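Local atomic coordinates of pumilio homolog 23 (Arabidopsis thaliana, PDB entry 5WZJ), a protein that binds a specific sequence of 18S rRNA through its Pumilio repeats and probably regulates translation and mRNA stability. Residues Y302-M305 against F306-F310; H333-D336 against Q337-G341. One frame throughout, in Å; residues are numbered along the deposited sequence.

Contact 1 of 2, residues Y302-M305 against F306-F310; sequences YNEM and FNKVF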
ATOM      1  N   TYR A 302       7.805  -5.737 -19.665  1.00 20.65           N
ATOM      2  CA  TYR A 302       7.328  -4.363 -19.498  1.00 20.27           C
ATOM      3  C   TYR A 302       7.465  -3.580 -20.796  1.00 23.31           C
ATOM      4  O   TYR A 302       6.540  -2.866 -21.201  1.00 21.03           O
ATOM      5  CB  TYR A 302       8.089  -3.643 -18.368  1.00 18.08           C
ATOM      6  CG  TYR A 302       7.709  -2.169 -18.256  1.00 20.79           C
ATOM      7  CD1 TYR A 302       8.288  -1.214 -19.099  1.00 22.13           C
ATOM      8  CD2 TYR A 302       6.754  -1.734 -17.328  1.00 15.56           C
ATOM      9  CE1 TYR A 302       7.925   0.128 -19.035  1.00 21.66           C
ATOM     10  CE2 TYR A 302       6.391  -0.390 -17.251  1.00 18.22           C
ATOM     11  CZ  TYR A 302       6.978   0.533 -18.114  1.00 22.32           C
ATOM     12  OH  TYR A 302       6.626   1.867 -18.055  1.00 23.92           O
ATOM     13  N   ASN A 303       8.634  -3.666 -21.442  1.00 23.15           N
ATOM     14  CA  ASN A 303       8.860  -2.859 -22.641  1.00 21.96           C
ATOM     15  C   ASN A 303       7.868  -3.221 -23.738  1.00 23.48           C
ATOM     16  O   ASN A 303       7.397  -2.346 -24.474  1.00 22.05           O
ATOM     17  CB  ASN A 303      10.299  -3.031 -23.141  1.00 24.60           C
ATOM     18  CG  ASN A 303      11.320  -2.383 -22.209  1.00 26.67           C
ATOM     19  OD1 ASN A 303      10.960  -1.609 -21.326  1.00 25.12           O
ATOM     20  ND2 ASN A 303      12.596  -2.701 -22.404  1.00 28.13           N
ATOM     21  N   GLU A 304       7.532  -4.505 -23.854  1.00 19.96           N
ATOM     22  CA  GLU A 304       6.588  -4.935 -24.879  1.00 26.27           C
ATOM     23  C   GLU A 304       5.179  -4.416 -24.591  1.00 27.73           C
ATOM     24  O   GLU A 304       4.478  -3.965 -25.507  1.00 20.50           O
ATOM     25  CB  GLU A 304       6.612  -6.464 -24.988  1.00 24.62           C
ATOM     26  CG  GLU A 304       5.648  -7.069 -26.019  1.00 21.11           C
ATOM     27  CD  GLU A 304       6.113  -6.929 -27.459  1.00 28.38           C
ATOM     28  OE1 GLU A 304       7.143  -6.258 -27.696  1.00 24.01           O
ATOM     29  OE2 GLU A 304       5.439  -7.490 -28.358  1.00 26.88           O
ATOM     30  N   MET A 305       4.746  -4.461 -23.324  1.00 20.57           N
ATOM     31  CA  MET A 305       3.448  -3.888 -22.973  1.00 17.21           C
ATOM     32  C   MET A 305       3.419  -2.383 -23.241  1.00 23.74           C
ATOM     33  O   MET A 305       2.446  -1.859 -23.804  1.00 20.98           O
ATOM     34  CB  MET A 305       3.120  -4.195 -21.509  1.00 15.53           C
ATOM     35  CG  MET A 305       2.876  -5.687 -21.265  1.00 20.30           C
ATOM     36  SD  MET A 305       2.494  -6.029 -19.538  1.00 26.22           S
ATOM     37  CE  MET A 305       0.819  -5.394 -19.464  1.00 21.69           C
ATOM     38  N   PHE A 306       4.473  -1.669 -22.827  1.00 19.33           N
ATOM     39  CA  PHE A 306       4.569  -0.235 -23.095  1.00 21.01           C
ATOM     40  C   PHE A 306       4.383   0.060 -24.580  1.00 21.27           C
ATOM     41  O   PHE A 306       3.563   0.903 -24.968  1.00 23.10           O
ATOM     42  CB  PHE A 306       5.924   0.288 -22.597  1.00 23.12           C
ATOM     43  CG  PHE A 306       6.092   1.782 -22.717  1.00 21.30           C
ATOM     44  CD1 PHE A 306       6.395   2.369 -23.934  1.00 22.11           C
ATOM     45  CD2 PHE A 306       5.986   2.591 -21.597  1.00 21.54           C
ATOM     46  CE1 PHE A 306       6.555   3.747 -24.040  1.00 24.92           C
ATOM     47  CE2 PHE A 306       6.130   3.963 -21.689  1.00 25.60           C
ATOM     48  CZ  PHE A 306       6.429   4.543 -22.912  1.00 26.17           C
ATOM     49  N   ASN A 307       5.107  -0.663 -25.432  1.00 23.33           N
ATOM     50  CA  ASN A 307       5.082  -0.376 -26.867  1.00 24.13           C
ATOM     51  C   ASN A 307       3.780  -0.822 -27.529  1.00 24.49           C
ATOM     52  O   ASN A 307       3.190  -0.074 -28.318  1.00 25.61           O
ATOM     53  CB  ASN A 307       6.280  -1.035 -27.539  1.00 24.89           C
ATOM     54  CG  ASN A 307       7.587  -0.343 -27.184  1.00 36.55           C
ATOM     55  OD1 ASN A 307       7.650   0.888 -27.101  1.00 40.49           O
ATOM     56  ND2 ASN A 307       8.631  -1.130 -26.963  1.00 36.45           N
ATOM     57  N   LYS A 308       3.320  -2.042 -27.244  1.00 22.74           N
ATOM     58  CA  LYS A 308       2.218  -2.605 -28.020  1.00 22.85           C
ATOM     59  C   LYS A 308       0.842  -2.276 -27.456  1.00 19.35           C
ATOM     60  O   LYS A 308      -0.135  -2.293 -28.206  1.00 25.72           O
ATOM     61  CB  LYS A 308       2.361  -4.131 -28.128  1.00 25.30           C
ATOM     62  CG  LYS A 308       3.717  -4.582 -28.660  1.00 26.52           C
ATOM     63  CD  LYS A 308       3.998  -4.061 -30.076  1.00 31.57           C
ATOM     64  CE  LYS A 308       5.359  -4.578 -30.600  1.00 31.28           C
ATOM     65  NZ  LYS A 308       5.380  -6.087 -30.679  1.00 35.12           N
ATOM     66  N   VAL A 309       0.723  -1.991 -26.167  1.00 21.18           N
ATOM     67  CA  VAL A 309      -0.568  -1.778 -25.535  1.00 15.70           C
ATOM     68  C   VAL A 309      -0.805  -0.302 -25.222  1.00 22.35           C
ATOM     69  O   VAL A 309      -1.826   0.265 -25.612  1.00 26.92           O
ATOM     70  CB  VAL A 309      -0.710  -2.652 -24.269  1.00 19.40           C
ATOM     71  CG1 VAL A 309      -1.914  -2.218 -23.452  1.00 15.02           C
ATOM     72  CG2 VAL A 309      -0.818  -4.130 -24.663  1.00 19.65           C
ATOM     73  N   PHE A 310       0.138   0.340 -24.532  1.00 18.37           N
ATOM     74  CA  PHE A 310      -0.131   1.635 -23.911  1.00 18.85           C
ATOM     75  C   PHE A 310       0.274   2.825 -24.774  1.00 27.56           C
ATOM     76  O   PHE A 310      -0.412   3.850 -24.756  1.00 25.59           O
ATOM     77  CB  PHE A 310       0.579   1.720 -22.557  1.00 15.16           C
ATOM     78  CG  PHE A 310       0.030   0.764 -21.554  1.00 18.46           C
ATOM     79  CD1 PHE A 310      -1.175   1.039 -20.915  1.00 18.52           C
ATOM     80  CD2 PHE A 310       0.676  -0.435 -21.289  1.00 16.36           C
ATOM     81  CE1 PHE A 310      -1.720   0.142 -20.012  1.00 20.53           C
ATOM     82  CE2 PHE A 310       0.146  -1.332 -20.363  1.00 17.83           C
ATOM     83  CZ  PHE A 310      -1.053  -1.048 -19.736  1.00 19.10           C
TER
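Y302 and F306 meet one turn apart on the buried side of helix 299-310. Y302 CE1 lies 4.0 Å from F306 CD2, and the phenol oxygen comes to the edge of the F306 ring, near its plane. With CG anti to the backbone N in both (F306 chi1 -175°), the two side chains run off the same side of the helix and meet. Further along this buried side, the methyl CE of M305 touches F310 CE2 at 4.2 Å. The backbone widens here into a pi-type turn. M305 O therefore accepts two bonds, from V309 N at 2.9 Å and from F310 N at 3.3 Å. V309 CG1 sits over the centre of one face of the F310 ring.

The other side is looser and more polar. E304 OE2 and K308 NZ form a salt bridge of 2.7 Å. The lysine nitrogen comes from the syn side, 31° out of the carboxylate plane. E304 OE2 also accepts from I269 N, which ties the pair to a preceding loop.

On the packed side, M305 and F310 rest on helix 284-296, and F310 also reaches helix 323-332. F306 lies against helices 323-332 and 337-347, while Y302 OH bonds to L330 O.

Contact 2 of 2, residues H333-D336 against Q337-G341; sequences HARD and QEQMG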
ATOM      1  N   HIS A 333       7.015   2.424 -13.315  1.00 20.26           N
ATOM      2  CA  HIS A 333       7.948   1.346 -13.610  1.00 21.42           C
ATOM      3  C   HIS A 333       8.614   1.491 -14.970  1.00 21.94           C
ATOM      4  O   HIS A 333       9.208   0.530 -15.465  1.00 22.81           O
ATOM      5  CB  HIS A 333       7.231   0.001 -13.473  1.00 19.07           C
ATOM      6  CG  HIS A 333       6.832  -0.291 -12.065  1.00 18.92           C
ATOM      7  ND1 HIS A 333       5.647   0.155 -11.521  1.00 22.34           N
ATOM      8  CD2 HIS A 333       7.494  -0.919 -11.065  1.00 19.56           C
ATOM      9  CE1 HIS A 333       5.584  -0.206 -10.251  1.00 18.11           C
ATOM     10  NE2 HIS A 333       6.693  -0.855  -9.948  1.00 25.25           N
ATOM     11  N   ALA A 334       8.553   2.680 -15.572  1.00 19.26           N
ATOM     12  CA  ALA A 334       9.272   2.914 -16.818  1.00 25.16           C
ATOM     13  C   ALA A 334      10.769   2.676 -16.621  1.00 25.14           C
ATOM     14  O   ALA A 334      11.310   2.848 -15.527  1.00 26.70           O
ATOM     15  CB  ALA A 334       9.016   4.335 -17.326  1.00 22.29           C
ATOM     16  N   ARG A 335      11.432   2.243 -17.694  1.00 28.45           N
ATOM     17  CA  ARG A 335      12.788   1.721 -17.598  1.00 28.78           C
ATOM     18  C   ARG A 335      13.868   2.676 -18.096  1.00 31.44           C
ATOM     19  O   ARG A 335      14.971   2.663 -17.552  1.00 27.58           O
ATOM     20  CB  ARG A 335      12.910   0.397 -18.368  1.00 26.30           C
ATOM     21  CG  ARG A 335      12.144  -0.792 -17.767  1.00 26.32           C
ATOM     22  CD  ARG A 335      12.427  -0.937 -16.276  1.00 32.07           C
ATOM     23  NE  ARG A 335      12.347  -2.326 -15.820  1.00 35.47           N
ATOM     24  CZ  ARG A 335      11.218  -2.949 -15.479  1.00 35.11           C
ATOM     25  NH1 ARG A 335      10.035  -2.311 -15.543  1.00 21.14           N
ATOM     26  NH2 ARG A 335      11.268  -4.217 -15.078  1.00 30.59           N
ATOM     27  N   ASP A 336      13.592   3.505 -19.101  1.00 29.82           N
ATOM     28  CA  ASP A 336      14.661   4.269 -19.738  1.00 34.70           C
ATOM     29  C   ASP A 336      14.154   5.642 -20.162  1.00 36.22           C
ATOM     30  O   ASP A 336      12.963   5.962 -20.063  1.00 26.89           O
ATOM     31  CB  ASP A 336      15.258   3.502 -20.933  1.00 30.48           C
ATOM     32  CG  ASP A 336      14.228   3.153 -22.000  1.00 35.85           C
ATOM     33  OD1 ASP A 336      13.366   3.993 -22.334  1.00 35.57           O
ATOM     34  OD2 ASP A 336      14.293   2.025 -22.528  1.00 43.56           O
ATOM     35  N   GLN A 337      15.085   6.446 -20.670  1.00 37.33           N
ATOM     36  CA  GLN A 337      14.779   7.831 -20.987  1.00 39.40           C
ATOM     37  C   GLN A 337      13.946   7.958 -22.252  1.00 30.49           C
ATOM     38  O   GLN A 337      13.220   8.947 -22.408  1.00 31.84           O
ATOM     39  CB  GLN A 337      16.082   8.624 -21.094  1.00 45.10           C
ATOM     40  CG  GLN A 337      16.976   8.401 -19.873  1.00 54.68           C
ATOM     41  CD  GLN A 337      18.233   9.255 -19.868  1.00 58.70           C
ATOM     42  OE1 GLN A 337      18.793   9.568 -20.920  1.00 55.08           O
ATOM     43  NE2 GLN A 337      18.683   9.635 -18.674  1.00 59.97           N
ATOM     44  N   GLU A 338      14.019   6.979 -23.160  1.00 26.38           N
ATOM     45  CA  GLU A 338      13.167   7.049 -24.342  1.00 30.21           C
ATOM     46  C   GLU A 338      11.701   6.929 -23.949  1.00 29.46           C
ATOM     47  O   GLU A 338      10.846   7.665 -24.457  1.00 29.86           O
ATOM     48  CB  GLU A 338      13.545   5.968 -25.354  1.00 35.30           C
ATOM     49  CG  GLU A 338      12.713   6.043 -26.635  1.00 46.56           C
ATOM     50  CD  GLU A 338      12.856   4.818 -27.544  1.00 60.05           C
ATOM     51  OE1 GLU A 338      13.805   4.021 -27.365  1.00 59.57           O
ATOM     52  OE2 GLU A 338      12.007   4.655 -28.445  1.00 66.12           O
ATOM     53  N   GLN A 339      11.396   6.018 -23.024  1.00 27.76           N
ATOM     54  CA  GLN A 339      10.034   5.908 -22.517  1.00 26.61           C
ATOM     55  C   GLN A 339       9.615   7.181 -21.793  1.00 25.23           C
ATOM     56  O   GLN A 339       8.485   7.655 -21.959  1.00 22.78           O
ATOM     57  CB  GLN A 339       9.920   4.689 -21.593  1.00 27.10           C
ATOM     58  CG  GLN A 339      10.005   3.362 -22.350  1.00 23.61           C
ATOM     59  CD  GLN A 339      10.209   2.176 -21.437  1.00 23.96           C
ATOM     60  OE1 GLN A 339      10.550   2.324 -20.256  1.00 22.48           O
ATOM     61  NE2 GLN A 339      10.003   0.982 -21.979  1.00 21.12           N
ATOM     62  N   MET A 340      10.512   7.753 -20.991  1.00 20.07           N
ATOM     63  CA  MET A 340      10.187   9.009 -20.323  1.00 25.71           C
ATOM     64  C   MET A 340       9.786  10.082 -21.330  1.00 29.40           C
ATOM     65  O   MET A 340       8.827  10.826 -21.102  1.00 28.45           O
ATOM     66  CB  MET A 340      11.369   9.483 -19.485  1.00 24.07           C
ATOM     67  CG  MET A 340      11.061  10.737 -18.704  1.00 28.99           C
ATOM     68  SD  MET A 340       9.924  10.382 -17.346  1.00 27.12           S
ATOM     69  CE  MET A 340       9.239  12.021 -17.072  1.00 27.51           C
ATOM     70  N   GLY A 341      10.498  10.163 -22.457  1.00 34.34           N
ATOM     71  CA  GLY A 341      10.149  11.139 -23.476  1.00 31.37           C
ATOM     72  C   GLY A 341       8.792  10.878 -24.098  1.00 35.51           C
ATOM     73  O   GLY A 341       8.019  11.808 -24.343  1.00 30.85           O
TER
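D336 and Q339 form a capping box at the start of helix 337-347, inside the sixth Pumilio repeat. Helix 323-332 has just ended when the chain reaches H333. The carbonyl oxygen of H333 is taken by the R335 side chain, whose NH1 lies 3.0 Å from H333 O and in that carbonyl's plane. A334 places its methyl CB 3.9 Å from Q339 OE1, and its own carbonyl bonds to R372. The backbone N of R335 then makes a short bond of 2.7 Å to Q339 OE1, nearly straight at 168°. R335 NH2 bonds to A297 O, in the loop before helix 299-310.

D336 is the N-cap. Its backbone N gives only a weak bond to Q339 OE1, at 3.5 Å. Its side chain has CG between the backbone N and the carbonyl carbon (chi1 58°), which turns the carboxylate toward the first turn of the helix. D336 O accepts from M340 N and begins the helical bonding. The carboxylate probably also gains from the positive end of the helix dipole. Q339 N points at D336 OD1 from 2.9 Å, nearly along the C-O axis.

Contact 1 comes first along the chain, on helix 299-310. Contact 2 follows after helices 314-318 and 323-332, where the next loop enters helix 337-347. Their centres are 12 Å apart, and they touch. Q339 NE2 bonds to N303 OD1 at 2.8 Å, so Q339, whose OE1 serves contact 2, reaches contact 1 through its amide nitrogen. Y302 packs against the 333-335 loop. Contact 1 spans the boundary of the fifth and sixth Pumilio repeats, and contact 2 lies in the sixth. Such packing of successive repeats builds the right-handed superhelix. The nearest atom of contact 1 is about 11 Å from the bound RNA, that of contact 2 about 10 Å.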